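Local coordinates for protein disulfide isomerase (Pseudomonas aeruginosa, PDB 4N30) that probably acts as a DsbA-type thiol-disulfide oxidoreductase of the thioredoxin fold, forming or rearranging disulfide bonds in other proteins, at residues Asp63-Phe68 with Glu100-Gln105; Thr193-Lys198 with Asp213-Asp218; Ala182-Val187 with Glu200-Glu205. One frame throughout, in Å; residues are numbered along the deposited sequence. Where two conformers were deposited one is given.

Interaction 1: residues Asp63-Phe68 with Glu100-Gln105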
loop_
_atom_site.group_PDB
_atom_site.type_symbol
_atom_site.label_atom_id
_atom_site.label_comp_id
_atom_site.label_asym_id
_atom_site.label_seq_id
_atom_site.Cartn_x
_atom_site.Cartn_y
_atom_site.Cartn_z
ATOM N N ASP A 63 -4.880 -4.798 -0.090
ATOM C CA ASP A 63 -4.859 -6.172 -0.685
ATOM C C ASP A 63 -5.226 -5.982 -2.169
ATOM O O ASP A 63 -6.204 -5.288 -2.503
ATOM C CB ASP A 63 -5.964 -6.943 0.097
ATOM C CG ASP A 63 -6.391 -8.256 -0.540
ATOM O OD1 ASP A 63 -6.081 -8.587 -1.665
ATOM O OD2 ASP A 63 -7.108 -9.006 0.235
ATOM N N LEU A 64 -4.364 -6.519 -3.050
ATOM C CA LEU A 64 -4.483 -6.269 -4.483
ATOM C C LEU A 64 -5.661 -7.069 -5.097
ATOM O O LEU A 64 -5.977 -6.757 -6.267
ATOM C CB LEU A 64 -3.141 -6.633 -5.129
ATOM C CG LEU A 64 -2.119 -5.506 -4.881
ATOM C CD1 LEU A 64 -0.676 -6.047 -5.017
ATOM C CD2 LEU A 64 -2.325 -4.294 -5.810
ATOM N N GLU A 65 -6.297 -7.952 -4.374
ATOM C CA GLU A 65 -7.549 -8.615 -4.737
ATOM C C GLU A 65 -8.757 -7.918 -4.194
ATOM O O GLU A 65 -9.884 -8.381 -4.511
ATOM C CB GLU A 65 -7.507 -10.097 -4.316
ATOM C CG GLU A 65 -6.498 -10.941 -5.109
ATOM C CD GLU A 65 -6.872 -10.964 -6.563
ATOM O OE1 GLU A 65 -6.371 -10.175 -7.326
ATOM O OE2 GLU A 65 -7.761 -11.771 -6.933
ATOM N N CYS A 66 -8.610 -6.911 -3.373
ATOM C CA CYS A 66 -9.781 -6.338 -2.655
ATOM C C CYS A 66 -10.420 -5.257 -3.481
ATOM O O CYS A 66 -9.811 -4.309 -3.992
ATOM C CB CYS A 66 -9.232 -5.753 -1.336
ATOM S SG CYS A 66 -10.464 -4.675 -0.529
ATOM N N PRO A 67 -11.745 -5.436 -3.713
ATOM C CA PRO A 67 -12.450 -4.483 -4.601
ATOM C C PRO A 67 -12.524 -3.105 -4.000
ATOM O O PRO A 67 -12.680 -2.138 -4.782
ATOM C CB PRO A 67 -13.864 -5.158 -4.736
ATOM C CG PRO A 67 -14.021 -5.938 -3.487
ATOM C CD PRO A 67 -12.624 -6.491 -3.165
ATOM N N PHE A 68 -12.518 -3.022 -2.698
ATOM C CA PHE A 68 -12.479 -1.685 -2.055
ATOM C C PHE A 68 -11.154 -0.985 -2.293
ATOM O O PHE A 68 -11.090 0.193 -2.641
ATOM C CB PHE A 68 -12.787 -1.850 -0.542
ATOM C CG PHE A 68 -14.129 -2.451 -0.228
ATOM C CD1 PHE A 68 -15.323 -1.694 -0.401
ATOM C CD2 PHE A 68 -14.187 -3.743 0.327
ATOM C CE1 PHE A 68 -16.574 -2.306 -0.053
ATOM C CE2 PHE A 68 -15.414 -4.301 0.724
ATOM C CZ PHE A 68 -16.582 -3.601 0.537
ATOM N N GLU A 100 -3.969 -17.323 -2.529
ATOM C CA GLU A 100 -2.674 -17.234 -3.134
ATOM C C GLU A 100 -2.530 -16.003 -4.009
ATOM O O GLU A 100 -1.437 -15.415 -4.064
ATOM C CB GLU A 100 -2.384 -18.561 -3.914
ATOM C CG GLU A 100 -0.978 -18.619 -4.566
ATOM C CD GLU A 100 0.180 -18.446 -3.553
ATOM O OE1 GLU A 100 0.040 -18.554 -2.339
ATOM O OE2 GLU A 100 1.319 -18.056 -3.960
ATOM N N ALA A 101 -3.516 -15.632 -4.757
ATOM C CA ALA A 101 -3.425 -14.526 -5.681
ATOM C C ALA A 101 -2.988 -13.267 -4.985
ATOM O O ALA A 101 -2.116 -12.557 -5.474
ATOM C CB ALA A 101 -4.749 -14.262 -6.348
ATOM N N ALA A 102 -3.572 -12.952 -3.817
ATOM C CA ALA A 102 -3.228 -11.695 -3.152
ATOM C C ALA A 102 -1.787 -11.717 -2.650
ATOM O O ALA A 102 -1.077 -10.711 -2.638
ATOM C CB ALA A 102 -4.247 -11.396 -2.052
ATOM N N ARG A 103 -1.355 -12.899 -2.152
ATOM C CA ARG A 103 0.072 -13.014 -1.673
ATOM C C ARG A 103 1.062 -12.897 -2.851
ATOM O O ARG A 103 2.071 -12.189 -2.732
ATOM C CB ARG A 103 0.259 -14.355 -0.945
ATOM C CG ARG A 103 -0.674 -14.493 0.238
ATOM C CD ARG A 103 -0.395 -15.702 1.092
ATOM N NE ARG A 103 -0.549 -16.969 0.376
ATOM C CZ ARG A 103 -1.600 -17.792 0.480
ATOM N NH1 ARG A 103 -2.697 -17.509 1.218
ATOM N NH2 ARG A 103 -1.522 -18.960 -0.177
ATOM N N HIS A 104 0.782 -13.626 -3.937
ATOM C CA HIS A 104 1.701 -13.580 -5.086
ATOM C C HIS A 104 1.728 -12.148 -5.621
ATOM O O HIS A 104 2.823 -11.686 -6.001
ATOM C CB HIS A 104 0.998 -14.470 -6.156
ATOM C CG HIS A 104 1.676 -14.445 -7.495
ATOM N ND1 HIS A 104 3.026 -14.737 -7.647
ATOM C CD2 HIS A 104 1.155 -14.101 -8.690
ATOM C CE1 HIS A 104 3.299 -14.622 -8.968
ATOM N NE2 HIS A 104 2.172 -14.220 -9.614
ATOM N N GLN A 105 0.591 -11.430 -5.651
ATOM C CA GLN A 105 0.580 -10.076 -6.178
ATOM C C GLN A 105 1.330 -9.122 -5.259
ATOM O O GLN A 105 2.022 -8.191 -5.785
ATOM C CB GLN A 105 -0.861 -9.666 -6.420
ATOM C CG GLN A 105 -1.391 -10.449 -7.639
ATOM C CD GLN A 105 -2.926 -10.514 -7.664
ATOM O OE1 GLN A 105 -3.649 -9.636 -7.071
ATOM N NE2 GLN A 105 -3.438 -11.485 -8.329
HETATM O O HOH W 1 -2.206 -8.141 -2.142
#
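Leu-64 and Glu-65, on the turn that joins strand 56-62 to helix 67-81, pack against Ala-101, Ala-102 and Gln-105 of helix 99-131 in a buried, largely van der Waals contact, with one water bridging the two backbones. Asp-63 to Cys-66 form a type I beta turn, reinforced by an Asx turn in which Asp-63 OD1 accepts from Glu-65 N at 2.8 Å, 30° out of the carboxylate plane. The same OD1 lies 3.4 Å from Ala-102 CB, while the other oxygen, OD2, is held by the backbone N of Leu-95. Leu-64 lays its CD1 branch against the helix backbone, 3.5 Å from Gln-105 O, and touches Gln-105 CB as well; beyond it Val-109, Ile-128 and Phe-129 of the same long helix close round the leucine. Glu-65 CG, anti to its own carbonyl carbon (chi1 -68°), reaches Ala-102, with CG to Ala-102 CB at 3.8 Å. A bend at the next torsion then swings the carboxyl carbon CD beside Ala-101 CB, 3.9 Å away. There the side chain crosses that of Gln-105 at about a right angle, carboxylate and amide planes 77° apart. Water 1 accepts from Leu-64 N at 2.8 Å and donates to Ala-102 O at 2.9 Å, linking turn and helix backbones. Cys-66, next in sequence, is the N-cap of helix 67-81 and, with Cys-69, fits the thioredoxin-type CxxC motif. The Glu-65 carboxylate is satisfied chiefly from beyond the two segments: Ser-132 OG bonds OE1, and the backbone N atoms of Gly-136 and Gly-138 both bond OE2. Three donors from the loop after helix 99-131 thus hold the buried acidic group, while its aliphatic part and Leu-64 supply the apolar fit between the helix and the turn that precedes the CxxC.

Interaction 2: residues Thr193-Lys198 with Asp213-Asp218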
loop_
_atom_site.group_PDB
_atom_site.type_symbol
_atom_site.label_atom_id
_atom_site.label_comp_id
_atom_site.label_asym_id
_atom_site.label_seq_id
_atom_site.Cartn_x
_atom_site.Cartn_y
_atom_site.Cartn_z
ATOM N N THR A 193 5.126 14.327 15.696
ATOM C CA THR A 193 4.820 14.003 17.122
ATOM C C THR A 193 4.856 12.517 17.393
ATOM O O THR A 193 4.863 12.123 18.572
ATOM C CB THR A 193 3.406 14.516 17.502
ATOM O OG1 THR A 193 2.466 13.678 16.767
ATOM C CG2 THR A 193 3.177 15.915 17.169
ATOM N N GLY A 194 4.779 11.699 16.353
ATOM C CA GLY A 194 4.657 10.292 16.561
ATOM C C GLY A 194 3.242 9.758 16.797
ATOM O O GLY A 194 3.088 8.534 16.833
ATOM N N ARG A 195 2.240 10.625 16.966
ATOM C CA ARG A 195 0.914 10.150 17.266
ATOM C C ARG A 195 0.314 9.559 15.957
ATOM O O ARG A 195 0.585 10.037 14.830
ATOM C CB ARG A 195 0.125 11.392 17.694
ATOM C CG ARG A 195 -1.232 11.139 18.301
ATOM C CD ARG A 195 -1.903 12.411 18.723
ATOM N NE ARG A 195 -3.088 12.140 19.472
ATOM C CZ ARG A 195 -3.879 13.124 19.820
ATOM N NH1 ARG A 195 -3.599 14.417 19.550
ATOM N NH2 ARG A 195 -4.926 12.799 20.615
ATOM N N SER A 196 -0.576 8.588 16.148
ATOM C CA SER A 196 -1.286 7.997 14.982
ATOM C C SER A 196 -2.714 7.695 15.310
ATOM O O SER A 196 -3.118 7.699 16.461
ATOM C CB SER A 196 -0.599 6.744 14.522
ATOM O OG SER A 196 -0.694 5.699 15.480
ATOM N N VAL A 197 -3.508 7.533 14.256
ATOM C CA VAL A 197 -4.899 7.179 14.410
ATOM C C VAL A 197 -5.277 6.190 13.314
ATOM O O VAL A 197 -4.871 6.318 12.150
ATOM C CB VAL A 197 -5.771 8.435 14.384
ATOM C CG1 VAL A 197 -5.730 9.221 13.065
ATOM C CG2 VAL A 197 -7.239 8.124 14.619
ATOM N N LYS A 198 -6.125 5.230 13.642
ATOM C CA LYS A 198 -6.550 4.189 12.693
ATOM C C LYS A 198 -7.954 4.510 12.215
ATOM O O LYS A 198 -8.900 4.892 13.011
ATOM C CB LYS A 198 -6.485 2.869 13.425
ATOM C CG LYS A 198 -6.859 1.752 12.476
ATOM C CD LYS A 198 -7.234 0.434 13.132
ATOM C CE LYS A 198 -6.264 -0.079 14.151
ATOM N NZ LYS A 198 -6.913 -1.001 15.200
ATOM N N ASP A 213 -7.068 16.537 12.031
ATOM C CA ASP A 213 -7.451 17.497 13.044
ATOM C C ASP A 213 -7.405 16.841 14.423
ATOM O O ASP A 213 -6.953 17.451 15.397
ATOM C CB ASP A 213 -8.817 18.044 12.685
ATOM C CG ASP A 213 -9.355 18.990 13.670
ATOM O OD1 ASP A 213 -9.200 20.193 13.503
ATOM O OD2 ASP A 213 -10.079 18.547 14.609
ATOM N N TRP A 214 -7.895 15.596 14.513
ATOM C CA TRP A 214 -7.784 14.901 15.803
ATOM C C TRP A 214 -6.329 14.692 16.256
ATOM O O TRP A 214 -5.999 14.879 17.438
ATOM C CB TRP A 214 -8.523 13.565 15.667
ATOM C CG TRP A 214 -8.534 12.740 16.936
ATOM C CD1 TRP A 214 -9.589 12.696 17.871
ATOM C CD2 TRP A 214 -7.578 11.763 17.365
ATOM N NE1 TRP A 214 -9.292 11.774 18.874
ATOM C CE2 TRP A 214 -8.062 11.222 18.619
ATOM C CE3 TRP A 214 -6.341 11.344 16.863
ATOM C CZ2 TRP A 214 -7.405 10.206 19.316
ATOM C CZ3 TRP A 214 -5.638 10.310 17.601
ATOM C CH2 TRP A 214 -6.174 9.773 18.780
ATOM N N LEU A 215 -5.445 14.419 15.294
ATOM C CA LEU A 215 -4.030 14.273 15.635
ATOM C C LEU A 215 -3.416 15.610 16.098
ATOM O O LEU A 215 -2.591 15.599 17.042
ATOM C CB LEU A 215 -3.271 13.747 14.429
ATOM C CG LEU A 215 -3.512 12.298 14.019
ATOM C CD1 LEU A 215 -2.825 12.071 12.659
ATOM C CD2 LEU A 215 -2.955 11.338 15.055
ATOM N N ALA A 216 -3.754 16.702 15.424
ATOM C CA ALA A 216 -2.845 17.817 15.392
ATOM C C ALA A 216 -3.512 19.188 15.185
ATOM O O ALA A 216 -2.731 20.157 14.904
ATOM C CB ALA A 216 -1.862 17.591 14.185
ATOM N N LYS A 217 -4.735 19.386 15.603
ATOM C CA LYS A 217 -5.435 20.708 15.280
ATOM C C LYS A 217 -4.648 21.852 15.939
ATOM O O LYS A 217 -4.700 22.992 15.455
ATOM C CB LYS A 217 -6.875 20.676 15.769
ATOM C CG LYS A 217 -7.015 20.587 17.270
ATOM C CD LYS A 217 -8.471 20.460 17.702
ATOM C CE LYS A 217 -9.094 19.148 17.554
ATOM N NZ LYS A 217 -8.428 17.981 18.157
ATOM N N ASP A 218 -4.021 21.678 17.127
ATOM C CA ASP A 218 -3.337 22.791 17.837
ATOM C C ASP A 218 -1.882 22.915 17.435
ATOM O O ASP A 218 -1.172 23.770 17.970
ATOM C CB ASP A 218 -3.450 22.562 19.337
ATOM C CG ASP A 218 -4.924 22.508 19.815
ATOM O OD1 ASP A 218 -5.599 23.524 19.515
ATOM O OD2 ASP A 218 -5.330 21.545 20.501
HETATM O O HOH W 2 0.016 14.747 16.267
HETATM O O HOH W 3 -7.312 14.431 19.932
#
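Trp-214 comes first: the Arg-195 guanidinium sits over one face of its indole in a cation-pi contact, NH2 towards the rim, the two side chains crossing at about a right angle. Arg-195 CZ stands 4.2 Å from the centroid of the six-membered ring, only 17° off the ring normal, although the two planes are turned 40° apart. Arg-195 reaches this place as an extended chain, CG anti to the backbone N (chi1 -169°). Val-197 meets the ring obliquely, its CB 3.7 Å from Trp-214 CZ3. Water 3 accepts from Arg-195 NH2 and donates to Trp-214 O. Leu-215 follows, sliding past the arginine in the opposite direction, with CD2 3.7 Å from Arg-195 CG and equally close to Ser-196 C. Its CG packs against Val-197 CG1 at 3.9 Å. Leu-215 O takes a weak hydrogen bond from Arg-195 NH1 (3.0 Å), and water 2, which accepts from Thr-193 OG1, also donates to it. Thr-193 OG1 in turn accepts a hydrogen bond from Arg-195 N at 3.1 Å in an ST turn. The C-terminal part of helix 205-216 thereby packs on edge strand 196-200 and the loop before it, as a C-terminal helix does on the final beta hairpin of the thioredoxin fold.

Interaction 3: residues Ala182-Val187 with Glu200-Glu205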
loop_
_atom_site.group_PDB
_atom_site.type_symbol
_atom_site.label_atom_id
_atom_site.label_comp_id
_atom_site.label_asym_id
_atom_site.label_seq_id
_atom_site.Cartn_x
_atom_site.Cartn_y
_atom_site.Cartn_z
ATOM N N ALA A 182 -9.404 -5.908 8.015
ATOM C CA ALA A 182 -10.080 -5.689 6.722
ATOM C C ALA A 182 -9.327 -4.621 5.963
ATOM O O ALA A 182 -8.554 -3.884 6.544
ATOM C CB ALA A 182 -11.567 -5.329 6.890
ATOM N N THR A 183 -9.573 -4.555 4.647
ATOM C CA THR A 183 -8.891 -3.597 3.783
ATOM C C THR A 183 -9.827 -2.779 2.985
ATOM O O THR A 183 -10.959 -3.242 2.637
ATOM C CB THR A 183 -7.923 -4.288 2.791
ATOM O OG1 THR A 183 -8.638 -5.291 2.074
ATOM C CG2 THR A 183 -6.760 -5.005 3.542
ATOM N N PRO A 184 -9.560 -1.531 2.730
ATOM C CA PRO A 184 -8.380 -0.790 3.244
ATOM C C PRO A 184 -8.583 -0.362 4.671
ATOM O O PRO A 184 -9.744 -0.064 5.137
ATOM C CB PRO A 184 -8.350 0.464 2.328
ATOM C CG PRO A 184 -9.839 0.702 2.005
ATOM C CD PRO A 184 -10.399 -0.674 1.837
ATOM N N THR A 185 -7.531 -0.352 5.437
ATOM C CA THR A 185 -7.553 0.296 6.785
ATOM C C THR A 185 -6.382 1.259 6.768
ATOM O O THR A 185 -5.297 0.949 6.232
ATOM C CB THR A 185 -7.350 -0.713 7.891
ATOM O OG1 THR A 185 -8.525 -1.524 7.968
ATOM C CG2 THR A 185 -7.186 -0.026 9.279
ATOM N N LEU A 186 -6.612 2.466 7.253
ATOM C CA LEU A 186 -5.561 3.514 7.328
ATOM C C LEU A 186 -5.003 3.660 8.709
ATOM O O LEU A 186 -5.794 3.660 9.636
ATOM C CB LEU A 186 -6.118 4.846 6.831
ATOM C CG LEU A 186 -6.876 4.785 5.525
ATOM C CD1 LEU A 186 -7.284 6.243 5.129
ATOM C CD2 LEU A 186 -6.040 4.143 4.401
ATOM N N VAL A 187 -3.712 3.836 8.782
ATOM C CA VAL A 187 -3.084 4.326 10.034
ATOM C C VAL A 187 -2.437 5.646 9.605
ATOM O O VAL A 187 -1.460 5.596 8.851
ATOM C CB VAL A 187 -2.091 3.328 10.639
ATOM C CG1 VAL A 187 -1.393 4.021 11.855
ATOM C CG2 VAL A 187 -2.780 2.061 11.097
ATOM N N GLU A 200 -10.896 2.532 9.751
ATOM C CA GLU A 200 -11.253 1.360 8.935
ATOM C C GLU A 200 -12.102 1.788 7.826
ATOM O O GLU A 200 -13.165 2.346 8.165
ATOM C CB GLU A 200 -11.900 0.251 9.798
ATOM C CG GLU A 200 -12.296 -0.982 8.850
ATOM C CD GLU A 200 -12.491 -2.297 9.610
ATOM O OE1 GLU A 200 -11.821 -2.511 10.667
ATOM O OE2 GLU A 200 -13.457 -2.970 9.139
ATOM N N GLY A 201 -11.794 1.404 6.577
ATOM C CA GLY A 201 -12.679 1.702 5.411
ATOM C C GLY A 201 -12.121 2.742 4.493
ATOM O O GLY A 201 -10.954 3.208 4.576
ATOM N N MET A 202 -12.938 2.966 3.461
ATOM C CA MET A 202 -12.681 3.936 2.400
ATOM C C MET A 202 -12.894 5.354 2.866
ATOM O O MET A 202 -13.858 6.052 2.417
ATOM C CB MET A 202 -13.436 3.630 1.097
ATOM C CG MET A 202 -13.075 2.240 0.558
ATOM S SD MET A 202 -13.970 1.888 -1.000
ATOM C CE MET A 202 -15.633 2.078 -0.492
ATOM N N ALA A 203 -11.992 5.886 3.674
ATOM C CA ALA A 203 -12.182 7.213 4.291
ATOM C C ALA A 203 -12.266 8.291 3.212
ATOM O O ALA A 203 -11.320 8.464 2.426
ATOM C CB ALA A 203 -10.999 7.483 5.217
ATOM N N ASP A 204 -13.333 9.120 3.304
ATOM C CA ASP A 204 -13.576 10.236 2.422
ATOM C C ASP A 204 -12.846 11.474 2.903
ATOM O O ASP A 204 -12.072 11.431 3.875
ATOM C CB ASP A 204 -15.086 10.546 2.235
ATOM C CG ASP A 204 -15.770 10.936 3.449
ATOM O OD1 ASP A 204 -15.203 11.465 4.396
ATOM O OD2 ASP A 204 -16.993 10.656 3.601
ATOM N N GLU A 205 -12.902 12.568 2.164
ATOM C CA GLU A 205 -12.059 13.699 2.543
ATOM C C GLU A 205 -12.413 14.199 3.923
ATOM O O GLU A 205 -11.483 14.635 4.625
ATOM C CB GLU A 205 -12.101 14.831 1.531
ATOM C CG GLU A 205 -13.447 15.495 1.361
ATOM C CD GLU A 205 -13.467 16.535 0.217
ATOM O OE1 GLU A 205 -12.387 16.860 -0.421
ATOM O OE2 GLU A 205 -14.589 17.063 -0.010
HETATM O O HOH W 4 -9.356 -3.434 9.842
#
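Pro-184, preceded by a cis peptide bond in the loop before strand 185-190, is joined to Gly-201 by a backbone hydrogen bond where the last hairpin of the sheet opens beside the CxxC helix. Gly-201 N donates to Pro-184 O at 2.9 Å, with the donor in the carbonyl plane and an N-H...O angle of 148°. Next to it Thr-185 and Glu-200 form an antiparallel non-hydrogen-bonded pair, their side chains on the same face and crossing with Thr-185 OG1 3.9 Å from Glu-200 CG. The hydroxyl donates to Ala-182 O at 2.8 Å, from above the carbonyl plane, and accepts from water 4. That water also takes a bond from Ala-182 N and gives one to Glu-200 OE1, bridging the carboxylate to the loop. Past Gly-201, whose backbone angles (109/179) would press a CB against the preceding carbonyl O, Met-202 centres an inverse gamma turn and sets its CG 3.9 Å from Pro-184 CG. Leu-186 CD1 then meets Ala-203 CB at 3.9 Å, near Tyr-72 of helix 67-81. Thr-183 touches Cys-66 and Cys-69, and Pro-184 touches Phe-68, a placement that fits the cis-proline loop facing the CxxC in thioredoxin-fold proteins.

How the interactions relate
From the N terminus, interaction 1 closes first, bringing the start of helix 99-131 back to the turn at the head of helix 67-81 across 31 intervening residues, which include strand 86-92. Interactions 2 and 3 come later and cross: 182-187 opens, 193-198 follows, then 200-205 closes interaction 3 before 213-218 closes interaction 2. They share the antiparallel neighbours 185-190 and 196-200, interaction 3 at one end of the hairpin and interaction 2 at the other, beside the C-terminal helix. Interaction 3 also touches interaction 1, where the cis-proline loop meets the start of helix 67-81, whereas interactions 1 and 2 lie on opposite sides of the chain's centre, their own centres about 30 Å apart.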